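Local coordinates for protein telomerase reverse transcriptase (Candida tropicalis MYA-3404, PDB 6ZD1) that probably elongates telomeres as a reverse transcriptase, adding simple sequence repeats to chromosome ends by copying a template within the RNA component of telomerase, at residues A[479-484]-A[495-500]. Residues are numbered along the deposited sequence; the frame is centred on the assembly and turned at random.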
loop_
_atom_site.group_PDB
_atom_site.type_symbol
_atom_site.label_atom_id
_atom_site.label_comp_id
_atom_site.label_asym_id
_atom_site.label_seq_id
_atom_site.Cartn_x
_atom_site.Cartn_y
_atom_site.Cartn_z
ATOM N N THR A 479 -19.168 10.796 -12.638
ATOM C CA THR A 479 -20.519 11.245 -12.949
ATOM C C THR A 479 -20.687 12.731 -12.660
ATOM O O THR A 479 -21.308 13.459 -13.442
ATOM C CB THR A 479 -21.531 10.429 -12.145
ATOM O OG1 THR A 479 -21.386 9.039 -12.465
ATOM C CG2 THR A 479 -22.952 10.871 -12.459
HETATM N N MSE A 480 -20.154 13.191 -11.533
HETATM C CA MSE A 480 -20.251 14.591 -11.146
HETATM C C MSE A 480 -19.551 15.500 -12.148
HETATM O O MSE A 480 -20.125 16.489 -12.600
HETATM C CB MSE A 480 -19.652 14.795 -9.756
HETATM C CG MSE A 480 -19.698 16.233 -9.271
HETATM SE SE MSE A 480 -18.689 16.512 -7.627
HETATM C CE MSE A 480 -16.903 16.070 -8.283
ATOM N N VAL A 481 -18.311 15.148 -12.502
ATOM C CA VAL A 481 -17.549 15.962 -13.446
ATOM C C VAL A 481 -18.261 16.025 -14.791
ATOM O O VAL A 481 -18.309 17.079 -15.438
ATOM C CB VAL A 481 -16.114 15.418 -13.584
ATOM C CG1 VAL A 481 -15.431 16.007 -14.807
ATOM C CG2 VAL A 481 -15.307 15.725 -12.331
ATOM N N SER A 482 -18.872 14.912 -15.206
ATOM C CA SER A 482 -19.457 14.834 -16.541
ATOM C C SER A 482 -20.749 15.635 -16.646
ATOM O O SER A 482 -21.036 16.202 -17.706
ATOM C CB SER A 482 -19.710 13.373 -16.911
ATOM O OG SER A 482 -20.376 13.262 -18.157
ATOM N N LYS A 483 -21.530 15.704 -15.569
ATOM C CA LYS A 483 -22.805 16.409 -15.604
ATOM C C LYS A 483 -22.674 17.873 -15.220
ATOM O O LYS A 483 -23.486 18.698 -15.653
ATOM C CB LYS A 483 -23.816 15.743 -14.663
ATOM C CG LYS A 483 -24.126 14.285 -14.975
ATOM C CD LYS A 483 -25.285 13.772 -14.121
ATOM C CE LYS A 483 -24.994 13.915 -12.632
ATOM N NZ LYS A 483 -26.111 13.407 -11.784
ATOM N N GLU A 484 -21.667 18.214 -14.421
ATOM C CA GLU A 484 -21.553 19.554 -13.868
ATOM C C GLU A 484 -20.700 20.492 -14.714
ATOM O O GLU A 484 -20.933 21.703 -14.690
ATOM C CB GLU A 484 -20.998 19.473 -12.442
ATOM C CG GLU A 484 -21.978 18.914 -11.414
ATOM C CD GLU A 484 -23.172 19.825 -11.178
ATOM O OE1 GLU A 484 -23.051 21.047 -11.413
ATOM O OE2 GLU A 484 -24.233 19.318 -10.754
ATOM N N ASN A 495 -9.209 24.583 -23.543
ATOM C CA ASN A 495 -9.200 24.370 -22.104
ATOM C C ASN A 495 -9.140 22.880 -21.804
ATOM O O ASN A 495 -9.562 22.049 -22.613
ATOM C CB ASN A 495 -10.419 25.009 -21.435
ATOM C CG ASN A 495 -11.678 24.840 -22.245
ATOM O OD1 ASN A 495 -12.119 25.764 -22.925
ATOM N ND2 ASN A 495 -12.263 23.650 -22.186
ATOM N N LEU A 496 -8.599 22.555 -20.630
ATOM C CA LEU A 496 -8.344 21.178 -20.233
ATOM C C LEU A 496 -8.620 21.011 -18.746
ATOM O O LEU A 496 -8.064 21.745 -17.926
ATOM C CB LEU A 496 -6.897 20.785 -20.541
ATOM C CG LEU A 496 -6.422 19.474 -19.915
ATOM C CD1 LEU A 496 -7.097 18.299 -20.598
ATOM C CD2 LEU A 496 -4.905 19.353 -19.980
ATOM N N LEU A 497 -9.479 20.052 -18.405
ATOM C CA LEU A 497 -9.777 19.696 -17.024
ATOM C C LEU A 497 -9.354 18.258 -16.764
ATOM O O LEU A 497 -9.635 17.365 -17.570
ATOM C CB LEU A 497 -11.270 19.864 -16.712
ATOM C CG LEU A 497 -11.732 19.535 -15.289
ATOM C CD1 LEU A 497 -11.167 20.537 -14.291
ATOM C CD2 LEU A 497 -13.252 19.481 -15.202
ATOM N N LEU A 498 -8.694 18.037 -15.628
ATOM C CA LEU A 498 -8.181 16.731 -15.239
ATOM C C LEU A 498 -8.549 16.459 -13.787
ATOM O O LEU A 498 -8.590 17.383 -12.964
ATOM C CB LEU A 498 -6.665 16.642 -15.412
ATOM C CG LEU A 498 -6.106 16.796 -16.823
ATOM C CD1 LEU A 498 -4.596 16.707 -16.768
ATOM C CD2 LEU A 498 -6.678 15.726 -17.733
ATOM N N ARG A 499 -8.840 15.191 -13.486
ATOM C CA ARG A 499 -9.220 14.771 -12.146
ATOM C C ARG A 499 -8.346 13.603 -11.716
ATOM O O ARG A 499 -8.185 12.632 -12.457
ATOM C CB ARG A 499 -10.707 14.400 -12.071
ATOM C CG ARG A 499 -11.187 14.110 -10.657
ATOM C CD ARG A 499 -12.666 13.755 -10.613
ATOM N NE ARG A 499 -12.938 12.475 -11.257
ATOM C CZ ARG A 499 -12.729 11.295 -10.684
ATOM N NH1 ARG A 499 -12.236 11.233 -9.453
ATOM N NH2 ARG A 499 -13.006 10.180 -11.345
ATOM N N LEU A 500 -7.820 13.713 -10.491
ATOM C CA LEU A 500 -6.969 12.670 -9.862
ATOM C C LEU A 500 -7.486 12.433 -8.438
ATOM O O LEU A 500 -7.132 13.229 -7.544
ATOM C CB LEU A 500 -5.515 13.152 -9.849
ATOM C CG LEU A 500 -4.469 12.075 -9.565
ATOM C CD1 LEU A 500 -4.978 10.703 -9.981
ATOM C CD2 LEU A 500 -3.158 12.393 -10.268
#
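Val-481, on the last turn of helix 469-484, points its two methyl groups at strand 495-500 and touches a different side chain with each. CG1 of Val-481 meets CD2 of Leu-497 tip to tip at 4.1 Å. CG2 of Val-481 lies 3.7 Å from CD of Arg-499, meeting the aliphatic part of the arginine and standing oblique to its guanidinium. Leu-497 and Arg-499 are two residues apart on an extended strand and therefore face the helix together, while Leu-498 between them points away. A beta-branched valine suits the place: short and forked, it can meet two neighbours at once without reaching far from the helix.

The course of Arg-499 explains its double character. CG is anti to the backbone N (chi1 -173°), and the chain runs straight out toward the helix before bending at chi3 (68°), which presents CD to Val-481 and turns the guanidinium along the helix toward its earlier residues. There NH2 forms a salt bridge with Asp-474 of the same helix, and NE is hydrogen-bonded to Ser-305.

Strand 495-500 is an outermost strand of the antiparallel sheet that includes 503-508 and 334-339, in the palm of the reverse transcriptase fold; the turn leading into 503-508 probably corresponds to motif C, with its paired aspartates. Phe-504 of the adjacent strand touches both Val-481 and Arg-499. The contact thus packs a helix on one face of the sheet, through a small area of 125 Å². Its chemistry implies a division of labour: the methyls contribute apolar packing, probably keeping water away, with the buried arginine charge probably balanced by Asp-474 beyond them.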